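Local coordinates for protein thiosulfate reductase (Thermus thermophilus, PDB 2VPZ) that probably works as a molybdenum oxidoreductase, carrying two bound pyranopterin guanosine dinucleotides, a molybdenum atom and a [4Fe-4S] cluster for reduction of sulfur compounds, at residues H208-E212 with R238-A242; L205-H209 with L328-R332. One frame throughout, in Å; residues are numbered along the deposited sequence.

Contact 1 of 2, residues H208-E212 with R238-A242; sequences HHIGE and RFSTA. With MGD (2-amino-5,6-dimercapto-7-methyl-3,7,8a,9-tetrahydro-8-oxa-1,3,9,10-tetraaza-anthracen-4-one guanosine dinucleotide), chain I.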
ATOM      1  N   HIS A 208      -8.307  26.979 -15.394  1.00 42.07           N
ATOM      2  CA  HIS A 208      -8.808  27.313 -14.045  1.00 40.40           C
ATOM      3  C   HIS A 208      -7.889  26.448 -13.105  1.00 39.95           C
ATOM      4  O   HIS A 208      -8.141  25.261 -12.944  1.00 43.31           O
ATOM      5  CB  HIS A 208     -10.310  26.809 -14.057  1.00 38.72           C
ATOM      6  CG  HIS A 208     -11.265  27.489 -13.110  1.00 35.85           C
ATOM      7  ND1 HIS A 208     -10.937  27.956 -11.862  1.00 35.67           N
ATOM      8  CD2 HIS A 208     -12.594  27.656 -13.204  1.00 34.85           C
ATOM      9  CE1 HIS A 208     -12.016  28.381 -11.235  1.00 34.26           C
ATOM     10  NE2 HIS A 208     -13.041  28.205 -12.035  1.00 34.14           N
ATOM     11  N   HIS A 209      -6.840  26.979 -12.487  1.00 38.44           N
ATOM     12  CA  HIS A 209      -6.033  26.166 -11.575  1.00 35.80           C
ATOM     13  C   HIS A 209      -6.495  26.268 -10.088  1.00 36.30           C
ATOM     14  O   HIS A 209      -6.194  27.261  -9.415  1.00 39.91           O
ATOM     15  CB  HIS A 209      -4.492  26.493 -11.720  1.00 33.16           C
ATOM     16  CG  HIS A 209      -4.087  27.914 -11.495  1.00 29.08           C
ATOM     17  ND1 HIS A 209      -2.773  28.295 -11.340  1.00 25.48           N
ATOM     18  CD2 HIS A 209      -4.800  29.029 -11.382  1.00 26.24           C
ATOM     19  CE1 HIS A 209      -2.703  29.590 -11.125  1.00 24.42           C
ATOM     20  NE2 HIS A 209      -3.934  30.060 -11.145  1.00 24.65           N
ATOM     21  N   ILE A 210      -7.265  25.291  -9.603  1.00 35.42           N
ATOM     22  CA  ILE A 210      -7.779  25.275  -8.216  1.00 33.61           C
ATOM     23  C   ILE A 210      -6.852  24.444  -7.325  1.00 34.22           C
ATOM     24  O   ILE A 210      -6.575  23.255  -7.567  1.00 35.56           O
ATOM     25  CB  ILE A 210      -9.274  24.745  -8.088  1.00 31.43           C
ATOM     26  CG1 ILE A 210     -10.263  25.731  -8.721  1.00 28.16           C
ATOM     27  CG2 ILE A 210      -9.598  24.536  -6.582  1.00 30.30           C
ATOM     28  CD1 ILE A 210     -11.647  25.116  -9.065  1.00 24.00           C
ATOM     29  N   GLY A 211      -6.366  25.082  -6.268  1.00 34.99           N
ATOM     30  CA  GLY A 211      -5.420  24.455  -5.378  1.00 33.58           C
ATOM     31  C   GLY A 211      -4.129  25.275  -5.393  1.00 32.53           C
ATOM     32  O   GLY A 211      -3.376  25.247  -4.414  1.00 35.41           O
ATOM     33  N   GLU A 212      -3.843  25.962  -6.503  1.00 31.52           N
ATOM     34  CA  GLU A 212      -2.689  26.877  -6.629  1.00 31.04           C
ATOM     35  C   GLU A 212      -3.330  28.273  -6.418  1.00 29.89           C
ATOM     36  O   GLU A 212      -2.824  29.090  -5.624  1.00 28.51           O
ATOM     37  CB  GLU A 212      -1.982  26.723  -8.011  1.00 33.89           C
ATOM     38  CG  GLU A 212      -1.073  25.470  -8.018  1.00 35.59           C
ATOM     39  CD  GLU A 212      -0.690  24.967  -9.408  1.00 35.91           C
ATOM     40  OE1 GLU A 212      -1.598  24.535 -10.153  1.00 37.52           O
ATOM     41  OE2 GLU A 212       0.522  24.997  -9.743  1.00 35.84           O
ATOM     42  N   ARG A 238      -0.348  22.557 -18.996  1.00 32.25           N
ATOM     43  CA  ARG A 238       0.467  22.219 -17.798  1.00 32.11           C
ATOM     44  C   ARG A 238      -0.290  21.257 -16.825  1.00 31.98           C
ATOM     45  O   ARG A 238      -1.474  21.469 -16.550  1.00 31.83           O
ATOM     46  CB  ARG A 238       0.854  23.517 -17.038  1.00 33.10           C
ATOM     47  CG  ARG A 238       2.109  23.441 -16.111  1.00 33.56           C
ATOM     48  CD  ARG A 238       2.213  24.672 -15.179  1.00 34.04           C
ATOM     49  NE  ARG A 238       0.907  25.095 -14.675  1.00 34.01           N
ATOM     50  CZ  ARG A 238       0.488  24.977 -13.408  1.00 34.28           C
ATOM     51  NH1 ARG A 238       1.287  24.442 -12.495  1.00 34.45           N
ATOM     52  NH2 ARG A 238      -0.735  25.381 -13.051  1.00 32.21           N
ATOM     53  N   PHE A 239       0.377  20.207 -16.322  1.00 32.48           N
ATOM     54  CA  PHE A 239      -0.217  19.243 -15.361  1.00 32.55           C
ATOM     55  C   PHE A 239      -0.197  19.883 -13.956  1.00 33.67           C
ATOM     56  O   PHE A 239       0.684  19.580 -13.126  1.00 35.78           O
ATOM     57  CB  PHE A 239       0.519  17.880 -15.305  1.00 32.23           C
ATOM     58  CG  PHE A 239      -0.254  16.770 -14.545  1.00 30.73           C
ATOM     59  CD1 PHE A 239      -1.274  16.055 -15.178  1.00 32.79           C
ATOM     60  CD2 PHE A 239       0.078  16.412 -13.234  1.00 32.15           C
ATOM     61  CE1 PHE A 239      -1.974  15.016 -14.533  1.00 31.01           C
ATOM     62  CE2 PHE A 239      -0.615  15.361 -12.549  1.00 31.47           C
ATOM     63  CZ  PHE A 239      -1.644  14.679 -13.216  1.00 30.60           C
ATOM     64  N   SER A 240      -1.180  20.744 -13.698  1.00 34.35           N
ATOM     65  CA  SER A 240      -1.352  21.489 -12.436  1.00 35.29           C
ATOM     66  C   SER A 240      -1.856  20.672 -11.227  1.00 35.33           C
ATOM     67  O   SER A 240      -2.006  19.436 -11.305  1.00 36.71           O
ATOM     68  CB  SER A 240      -2.322  22.663 -12.631  1.00 37.72           C
ATOM     69  OG  SER A 240      -3.689  22.241 -12.599  1.00 36.40           O
ATOM     70  N   THR A 241      -2.136  21.360 -10.123  1.00 33.03           N
ATOM     71  CA  THR A 241      -2.644  20.726  -8.911  1.00 33.63           C
ATOM     72  C   THR A 241      -4.047  20.159  -9.175  1.00 35.00           C
ATOM     73  O   THR A 241      -4.336  19.000  -8.818  1.00 35.93           O
ATOM     74  CB  THR A 241      -2.720  21.695  -7.676  1.00 32.47           C
ATOM     75  OG1 THR A 241      -1.417  22.137  -7.296  1.00 31.69           O
ATOM     76  CG2 THR A 241      -3.414  20.973  -6.488  1.00 28.78           C
ATOM     77  N   ALA A 242      -4.907  20.956  -9.810  1.00 36.36           N
ATOM     78  CA  ALA A 242      -6.270  20.533 -10.142  1.00 36.88           C
ATOM     79  C   ALA A 242      -6.237  19.349 -11.133  1.00 37.82           C
ATOM     80  O   ALA A 242      -7.085  18.449 -11.072  1.00 39.71           O
ATOM     81  CB  ALA A 242      -7.107  21.742 -10.716  1.00 39.15           C
TER
HETATM   82  PB  MGD I1766      -6.035  30.845 -15.195  1.00 29.45           P
HETATM   83  O1B MGD I1766      -5.263  31.839 -15.969  1.00 30.92           O
HETATM   84  O2B MGD I1766      -7.287  30.331 -15.700  1.00 30.31           O
HETATM   85  O3B MGD I1766      -6.109  31.672 -13.828  1.00 28.55           O
HETATM   86  O3A MGD I1766      -6.136  32.297 -11.361  1.00 23.67           O
HETATM   87  PA  MGD I1766      -6.992  31.619 -12.499  1.00 26.89           P
HETATM   88  O1A MGD I1766      -8.190  32.446 -12.539  1.00 27.59           O
HETATM   89  O2A MGD I1766      -7.273  30.245 -12.111  1.00 24.89           O
HETATM   90  O5' MGD I1766      -5.149  29.601 -14.891  1.00 31.16           O
HETATM   91  C5' MGD I1766      -3.730  29.502 -14.753  1.00 31.22           C
HETATM   92  C4' MGD I1766      -3.494  28.203 -15.505  1.00 31.10           C
HETATM   93  O4' MGD I1766      -3.788  28.579 -16.840  1.00 32.35           O
HETATM   94  C3' MGD I1766      -2.050  27.635 -15.559  1.00 33.43           C
HETATM   95  O3' MGD I1766      -2.032  26.220 -15.237  1.00 31.24           O
HETATM   96  C2' MGD I1766      -1.597  27.811 -17.030  1.00 34.38           C
HETATM   97  O2' MGD I1766      -1.027  26.590 -17.486  1.00 33.50           O
HETATM   98  C1' MGD I1766      -2.918  27.887 -17.754  1.00 35.91           C
HETATM   99  N9  MGD I1766      -2.936  28.247 -19.199  1.00 38.88           N
HETATM  100  C8  MGD I1766      -2.061  29.078 -19.846  1.00 40.67           C
HETATM  101  N7  MGD I1766      -2.357  29.185 -21.173  1.00 40.55           N
HETATM  102  C5  MGD I1766      -3.433  28.386 -21.389  1.00 40.14           C
HETATM  103  C6  MGD I1766      -4.206  27.968 -22.577  1.00 40.02           C
HETATM  104  O6  MGD I1766      -3.918  28.500 -23.655  1.00 39.30           O
HETATM  105  N1  MGD I1766      -5.224  27.123 -22.427  1.00 39.40           N
HETATM  106  C2  MGD I1766      -5.528  26.565 -21.224  1.00 40.16           C
HETATM  107  N2  MGD I1766      -6.589  25.688 -21.118  1.00 40.23           N
HETATM  108  N3  MGD I1766      -4.854  26.890 -20.078  1.00 40.37           N
HETATM  109  C4  MGD I1766      -3.820  27.775 -20.093  1.00 39.27           C
HETATM  110  C10 MGD I1766      -5.911  33.664 -11.090  1.00 28.60           C
HETATM  111  C11 MGD I1766      -6.884  33.999 -10.007  1.00 31.56           C
HETATM  112  O11 MGD I1766      -6.471  33.318  -8.813  1.00 32.06           O
HETATM  113  C12 MGD I1766      -7.176  35.516  -9.870  1.00 34.59           C
HETATM  114  S12 MGD I1766      -7.619  36.456 -11.194  1.00 31.68           S
HETATM  115  C13 MGD I1766      -7.103  36.191  -8.667  1.00 34.58           C
HETATM  116  S13 MGD I1766      -7.554  37.830  -8.562  1.00 33.05           S
HETATM  117  C14 MGD I1766      -6.656  35.486  -7.412  1.00 33.20           C
HETATM  118  N15 MGD I1766      -5.333  35.749  -6.982  1.00 33.64           N
HETATM  119  C16 MGD I1766      -4.647  34.859  -6.195  1.00 36.05           C
HETATM  120  C17 MGD I1766      -3.258  35.072  -5.653  1.00 36.78           C
HETATM  121  O17 MGD I1766      -2.668  36.166  -5.874  1.00 39.32           O
HETATM  122  N18 MGD I1766      -2.686  34.111  -4.850  1.00 35.77           N
HETATM  123  C19 MGD I1766      -3.360  32.949  -4.654  1.00 36.26           C
HETATM  124  N19 MGD I1766      -2.739  32.022  -3.950  1.00 35.61           N
HETATM  125  N20 MGD I1766      -4.608  32.626  -5.132  1.00 36.72           N
HETATM  126  C21 MGD I1766      -5.275  33.575  -5.857  1.00 36.23           C
HETATM  127  N22 MGD I1766      -6.471  33.357  -6.381  1.00 36.45           N
HETATM  128  C23 MGD I1766      -6.933  34.004  -7.564  1.00 33.32           C
HETATM  129  O   HOH W   1      -5.590  23.995 -14.489  1.00 36.51           O
HETATM  130  O   HOH W   2      -4.376  23.590  -9.999  1.00 38.59           O
HETATM  131  O   HOH W   3      -0.748  23.284  -4.647  1.00 30.84           O
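Ile210 and Ala242 bring the two loops together, their CA atoms 5.3 Å apart, and Gly211 faces Thr241 next along. Neither segment is regular helix or strand, and the direct hydrogen bonds between them all end on the Glu212 carboxylate. At phi 119° Gly211 takes a conformation that favours glycine, and the Thr241 methyl CG2 is in ordinary contact with the Gly211 CA. The Ala242 methyl packs on the Ile210 carbonyl, with Ala242 CB 3.5 Å from Ile210 O.

The carboxylate of Glu212 carries most of the polar contact. Its chain runs extended beyond CG (chi2 161°) and meets the guanidinium of Arg238 end-on: Arg238 NH1 binds Glu212 OE2 at 2.9 Å on the syn lone pair, and Arg238 NH2 binds Glu212 OE1 at 3.1 Å, with the carboxylate and guanidinium planes 45° apart. Glu212 OE1 also accepts Thr241 N at 3.2 Å in a nearly straight bond, from the opposite face of the carboxylate to NH2. A water joins OE1 to Ser240 OG and Ala242 N, so several partners fix this buried oxygen.

The salt bridge is consistent with holding the Arg238 guanidinium in place for the cofactor. Arg238 NH2 donates to MGD O3' at 2.7 Å, in the guanidinium plane, while NE reaches the same oxygen weakly. His209 stands across this group, one ring face covered by MGD C5' and His209 NE2 hydrogen-bonded at 3.1 Å to MGD O3A, the ester oxygen joining PA to C10 on the pterin side. Both loops follow neighbouring parallel strands, 202-206 and 231-235; loops at the C-terminal ends of such strands form the dinucleotide site, here gripping ribose and pyrophosphate.

Contact 2 of 2, residues L205-H209 with L328-R332; sequences LIGHH and LPPTR. With MGD (2-amino-5,6-dimercapto-7-methyl-3,7,8a,9-tetrahydro-8-oxa-1,3,9,10-tetraaza-anthracen-4-one guanosine dinucleotide), chain I.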
ATOM      1  N   LEU A 205     -12.811  22.139 -16.270  1.00 36.97           N
ATOM      2  CA  LEU A 205     -11.942  23.281 -15.978  1.00 36.53           C
ATOM      3  C   LEU A 205     -11.020  23.625 -17.145  1.00 36.35           C
ATOM      4  O   LEU A 205     -10.204  22.797 -17.582  1.00 37.72           O
ATOM      5  CB  LEU A 205     -11.069  23.024 -14.713  1.00 36.04           C
ATOM      6  CG  LEU A 205     -11.831  22.643 -13.423  1.00 35.04           C
ATOM      7  CD1 LEU A 205     -10.848  22.368 -12.274  1.00 33.98           C
ATOM      8  CD2 LEU A 205     -12.829  23.764 -13.052  1.00 32.80           C
ATOM      9  N   ILE A 206     -11.170  24.830 -17.677  1.00 36.55           N
ATOM     10  CA  ILE A 206     -10.317  25.314 -18.733  1.00 35.46           C
ATOM     11  C   ILE A 206      -9.305  26.383 -18.180  1.00 37.46           C
ATOM     12  O   ILE A 206      -9.662  27.550 -18.010  1.00 37.62           O
ATOM     13  CB  ILE A 206     -11.183  25.864 -19.974  1.00 33.35           C
ATOM     14  CG1 ILE A 206     -11.991  24.714 -20.593  1.00 31.30           C
ATOM     15  CG2 ILE A 206     -10.260  26.545 -21.022  1.00 29.08           C
ATOM     16  CD1 ILE A 206     -12.597  24.989 -21.982  1.00 31.49           C
ATOM     17  N   GLY A 207      -8.087  25.951 -17.834  1.00 38.90           N
ATOM     18  CA  GLY A 207      -7.036  26.812 -17.338  1.00 42.09           C
ATOM     19  C   GLY A 207      -7.172  27.352 -15.935  1.00 43.06           C
ATOM     20  O   GLY A 207      -6.373  28.075 -15.328  1.00 47.99           O
ATOM     21  N   HIS A 208      -8.307  26.979 -15.394  1.00 42.07           N
ATOM     22  CA  HIS A 208      -8.808  27.313 -14.045  1.00 40.40           C
ATOM     23  C   HIS A 208      -7.889  26.448 -13.105  1.00 39.95           C
ATOM     24  O   HIS A 208      -8.141  25.261 -12.944  1.00 43.31           O
ATOM     25  CB  HIS A 208     -10.310  26.809 -14.057  1.00 38.72           C
ATOM     26  CG  HIS A 208     -11.265  27.489 -13.110  1.00 35.85           C
ATOM     27  ND1 HIS A 208     -10.937  27.956 -11.862  1.00 35.67           N
ATOM     28  CD2 HIS A 208     -12.594  27.656 -13.204  1.00 34.85           C
ATOM     29  CE1 HIS A 208     -12.016  28.381 -11.235  1.00 34.26           C
ATOM     30  NE2 HIS A 208     -13.041  28.205 -12.035  1.00 34.14           N
ATOM     31  N   HIS A 209      -6.840  26.979 -12.487  1.00 38.44           N
ATOM     32  CA  HIS A 209      -6.033  26.166 -11.575  1.00 35.80           C
ATOM     33  C   HIS A 209      -6.495  26.268 -10.088  1.00 36.30           C
ATOM     34  O   HIS A 209      -6.194  27.261  -9.415  1.00 39.91           O
ATOM     35  CB  HIS A 209      -4.492  26.493 -11.720  1.00 33.16           C
ATOM     36  CG  HIS A 209      -4.087  27.914 -11.495  1.00 29.08           C
ATOM     37  ND1 HIS A 209      -2.773  28.295 -11.340  1.00 25.48           N
ATOM     38  CD2 HIS A 209      -4.800  29.029 -11.382  1.00 26.24           C
ATOM     39  CE1 HIS A 209      -2.703  29.590 -11.125  1.00 24.42           C
ATOM     40  NE2 HIS A 209      -3.934  30.060 -11.145  1.00 24.65           N
ATOM     41  N   LEU A 328     -19.113  23.827 -17.014  1.00 42.76           N
ATOM     42  CA  LEU A 328     -17.781  24.309 -17.375  1.00 41.41           C
ATOM     43  C   LEU A 328     -17.676  25.640 -16.581  1.00 38.97           C
ATOM     44  O   LEU A 328     -17.986  26.692 -17.132  1.00 37.67           O
ATOM     45  CB  LEU A 328     -17.612  24.618 -18.868  1.00 41.52           C
ATOM     46  CG  LEU A 328     -17.421  23.502 -19.867  1.00 42.30           C
ATOM     47  CD1 LEU A 328     -18.746  22.876 -20.168  1.00 42.45           C
ATOM     48  CD2 LEU A 328     -16.848  24.059 -21.150  1.00 43.46           C
ATOM     49  N   PRO A 329     -17.260  25.620 -15.288  1.00 38.45           N
ATOM     50  CA  PRO A 329     -17.223  26.963 -14.686  1.00 38.19           C
ATOM     51  C   PRO A 329     -16.255  27.924 -15.397  1.00 38.67           C
ATOM     52  O   PRO A 329     -15.157  27.494 -15.785  1.00 39.27           O
ATOM     53  CB  PRO A 329     -16.762  26.737 -13.238  1.00 37.11           C
ATOM     54  CG  PRO A 329     -16.819  25.252 -13.019  1.00 37.50           C
ATOM     55  CD  PRO A 329     -16.677  24.614 -14.397  1.00 37.58           C
ATOM     56  N   PRO A 330     -16.635  29.217 -15.592  1.00 38.66           N
ATOM     57  CA  PRO A 330     -15.716  30.164 -16.253  1.00 39.16           C
ATOM     58  C   PRO A 330     -14.519  30.566 -15.326  1.00 38.72           C
ATOM     59  O   PRO A 330     -14.742  30.937 -14.174  1.00 39.31           O
ATOM     60  CB  PRO A 330     -16.590  31.391 -16.580  1.00 39.33           C
ATOM     61  CG  PRO A 330     -18.012  31.030 -16.197  1.00 38.46           C
ATOM     62  CD  PRO A 330     -17.910  29.853 -15.238  1.00 39.02           C
ATOM     63  N   THR A 331     -13.281  30.504 -15.824  1.00 37.88           N
ATOM     64  CA  THR A 331     -12.103  30.883 -15.024  1.00 38.18           C
ATOM     65  C   THR A 331     -12.096  32.402 -14.686  1.00 37.12           C
ATOM     66  O   THR A 331     -12.896  33.170 -15.217  1.00 38.53           O
ATOM     67  CB  THR A 331     -10.731  30.463 -15.738  1.00 39.28           C
ATOM     68  OG1 THR A 331      -9.671  30.456 -14.789  1.00 40.26           O
ATOM     69  CG2 THR A 331     -10.383  31.419 -16.888  1.00 39.73           C
ATOM     70  N   ARG A 332     -11.237  32.856 -13.778  1.00 35.53           N
ATOM     71  CA  ARG A 332     -11.237  34.279 -13.455  1.00 32.98           C
ATOM     72  C   ARG A 332     -10.263  35.063 -14.342  1.00 33.49           C
ATOM     73  O   ARG A 332     -10.625  36.080 -14.942  1.00 35.31           O
ATOM     74  CB  ARG A 332     -10.947  34.506 -11.980  1.00 32.74           C
ATOM     75  CG  ARG A 332     -11.254  35.887 -11.420  1.00 33.26           C
ATOM     76  CD  ARG A 332     -10.945  35.879  -9.929  1.00 33.85           C
ATOM     77  NE  ARG A 332     -11.316  37.084  -9.193  1.00 36.09           N
ATOM     78  CZ  ARG A 332     -12.391  37.205  -8.424  1.00 37.76           C
ATOM     79  NH1 ARG A 332     -13.212  36.173  -8.295  1.00 38.34           N
ATOM     80  NH2 ARG A 332     -12.632  38.337  -7.776  1.00 38.19           N
TER
HETATM   81  PB  MGD I1766      -6.035  30.845 -15.195  1.00 29.45           P
HETATM   82  O1B MGD I1766      -5.263  31.839 -15.969  1.00 30.92           O
HETATM   83  O2B MGD I1766      -7.287  30.331 -15.700  1.00 30.31           O
HETATM   84  O3B MGD I1766      -6.109  31.672 -13.828  1.00 28.55           O
HETATM   85  O3A MGD I1766      -6.136  32.297 -11.361  1.00 23.67           O
HETATM   86  PA  MGD I1766      -6.992  31.619 -12.499  1.00 26.89           P
HETATM   87  O1A MGD I1766      -8.190  32.446 -12.539  1.00 27.59           O
HETATM   88  O2A MGD I1766      -7.273  30.245 -12.111  1.00 24.89           O
HETATM   89  O5' MGD I1766      -5.149  29.601 -14.891  1.00 31.16           O
HETATM   90  C5' MGD I1766      -3.730  29.502 -14.753  1.00 31.22           C
HETATM   91  C4' MGD I1766      -3.494  28.203 -15.505  1.00 31.10           C
HETATM   92  O4' MGD I1766      -3.788  28.579 -16.840  1.00 32.35           O
HETATM   93  C3' MGD I1766      -2.050  27.635 -15.559  1.00 33.43           C
HETATM   94  O3' MGD I1766      -2.032  26.220 -15.237  1.00 31.24           O
HETATM   95  C2' MGD I1766      -1.597  27.811 -17.030  1.00 34.38           C
HETATM   96  O2' MGD I1766      -1.027  26.590 -17.486  1.00 33.50           O
HETATM   97  C1' MGD I1766      -2.918  27.887 -17.754  1.00 35.91           C
HETATM   98  N9  MGD I1766      -2.936  28.247 -19.199  1.00 38.88           N
HETATM   99  C8  MGD I1766      -2.061  29.078 -19.846  1.00 40.67           C
HETATM  100  N7  MGD I1766      -2.357  29.185 -21.173  1.00 40.55           N
HETATM  101  C5  MGD I1766      -3.433  28.386 -21.389  1.00 40.14           C
HETATM  102  C6  MGD I1766      -4.206  27.968 -22.577  1.00 40.02           C
HETATM  103  O6  MGD I1766      -3.918  28.500 -23.655  1.00 39.30           O
HETATM  104  N1  MGD I1766      -5.224  27.123 -22.427  1.00 39.40           N
HETATM  105  C2  MGD I1766      -5.528  26.565 -21.224  1.00 40.16           C
HETATM  106  N2  MGD I1766      -6.589  25.688 -21.118  1.00 40.23           N
HETATM  107  N3  MGD I1766      -4.854  26.890 -20.078  1.00 40.37           N
HETATM  108  C4  MGD I1766      -3.820  27.775 -20.093  1.00 39.27           C
HETATM  109  C10 MGD I1766      -5.911  33.664 -11.090  1.00 28.60           C
HETATM  110  C11 MGD I1766      -6.884  33.999 -10.007  1.00 31.56           C
HETATM  111  O11 MGD I1766      -6.471  33.318  -8.813  1.00 32.06           O
HETATM  112  C12 MGD I1766      -7.176  35.516  -9.870  1.00 34.59           C
HETATM  113  S12 MGD I1766      -7.619  36.456 -11.194  1.00 31.68           S
HETATM  114  C13 MGD I1766      -7.103  36.191  -8.667  1.00 34.58           C
HETATM  115  S13 MGD I1766      -7.554  37.830  -8.562  1.00 33.05           S
HETATM  116  C14 MGD I1766      -6.656  35.486  -7.412  1.00 33.20           C
HETATM  117  N15 MGD I1766      -5.333  35.749  -6.982  1.00 33.64           N
HETATM  118  C16 MGD I1766      -4.647  34.859  -6.195  1.00 36.05           C
HETATM  119  C17 MGD I1766      -3.258  35.072  -5.653  1.00 36.78           C
HETATM  120  O17 MGD I1766      -2.668  36.166  -5.874  1.00 39.32           O
HETATM  121  N18 MGD I1766      -2.686  34.111  -4.850  1.00 35.77           N
HETATM  122  C19 MGD I1766      -3.360  32.949  -4.654  1.00 36.26           C
HETATM  123  N19 MGD I1766      -2.739  32.022  -3.950  1.00 35.61           N
HETATM  124  N20 MGD I1766      -4.608  32.626  -5.132  1.00 36.72           N
HETATM  125  C21 MGD I1766      -5.275  33.575  -5.857  1.00 36.23           C
HETATM  126  N22 MGD I1766      -6.471  33.357  -6.381  1.00 36.45           N
HETATM  127  C23 MGD I1766      -6.933  34.004  -7.564  1.00 33.32           C
HETATM  128  O   HOH W   4     -12.473  28.918 -17.963  1.00 45.40           O
HETATM  129  O   HOH W   5     -15.513  29.358 -11.200  1.00 31.65           O
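Thr331 lies against His208 where the two segments pack most tightly, their CA atoms 5.0 Å apart. The threonine backbone covers one face of the imidazole: Thr331 CA sits 4.0 Å from the His208 ring centroid, 23° off the normal, in a CH-pi contact displaced toward the rim. CG of His208 is anti to the backbone N (chi1 -154°), which carries the ring toward the 328-332 segment. At the ring edge and in its plane, His208 CD2 approaches Pro329 O at 3.6 Å. Thr331 OG1 comes within 3.3 Å of His208 CA and donates to MGD O2B in a 2.6 Å hydrogen bond, tying this packing to the pyrophosphate. Arg332 adds a weak backbone bond from N to MGD O1A.

The looser part consists of apolar contacts and two water bridges. Leu205 CD2 only brushes Pro329 CD at 4.2 Å, and Ile206 CD1 meets Leu328 CD2 at a still longer distance. One water receives Thr331 N at 2.8 Å and donates to Ile206 O, so that the two main chains are joined through it. A second lies in the plane of the His208 ring, 2.9 Å from His208 NE2, and bonds weakly to Pro330 O. All touching residues are nonetheless buried, so this side is looser without being a surface.

Strand 202-206 runs between strands 231-235 and 326-327 in a parallel sheet; segment 205-209 takes in its end and the loop after it, and 328-332 is the loop directly after strand 326-327. Helix 257-270 receives Ile206 and Leu328, helix 341-354 packs on Leu328 and Pro330, and helix 216-227 touches Leu205 and His208.

Both contacts are buried and use the end of strand 202-206 or the loop after it, sharing His208 and His209; their centres lie about 10 Å apart and they touch where Ala242 CB packs on Leu205 CD1. Contact 1 reaches the loop after neighbour strand 231-235, whereas contact 2 reaches that after 326-327, so together they join the ends of three adjacent parallel strands around one MGD. Their chemistry differs accordingly. Contact 1 adds a salt bridge and ribose bonds, and another protein chain packs near its Phe239 and Thr241. Contact 2 relies on ring, proline and aliphatic packing with water bridges, and Thr331 and, weakly, Arg332 N meet the phosphates; no other chain touches it.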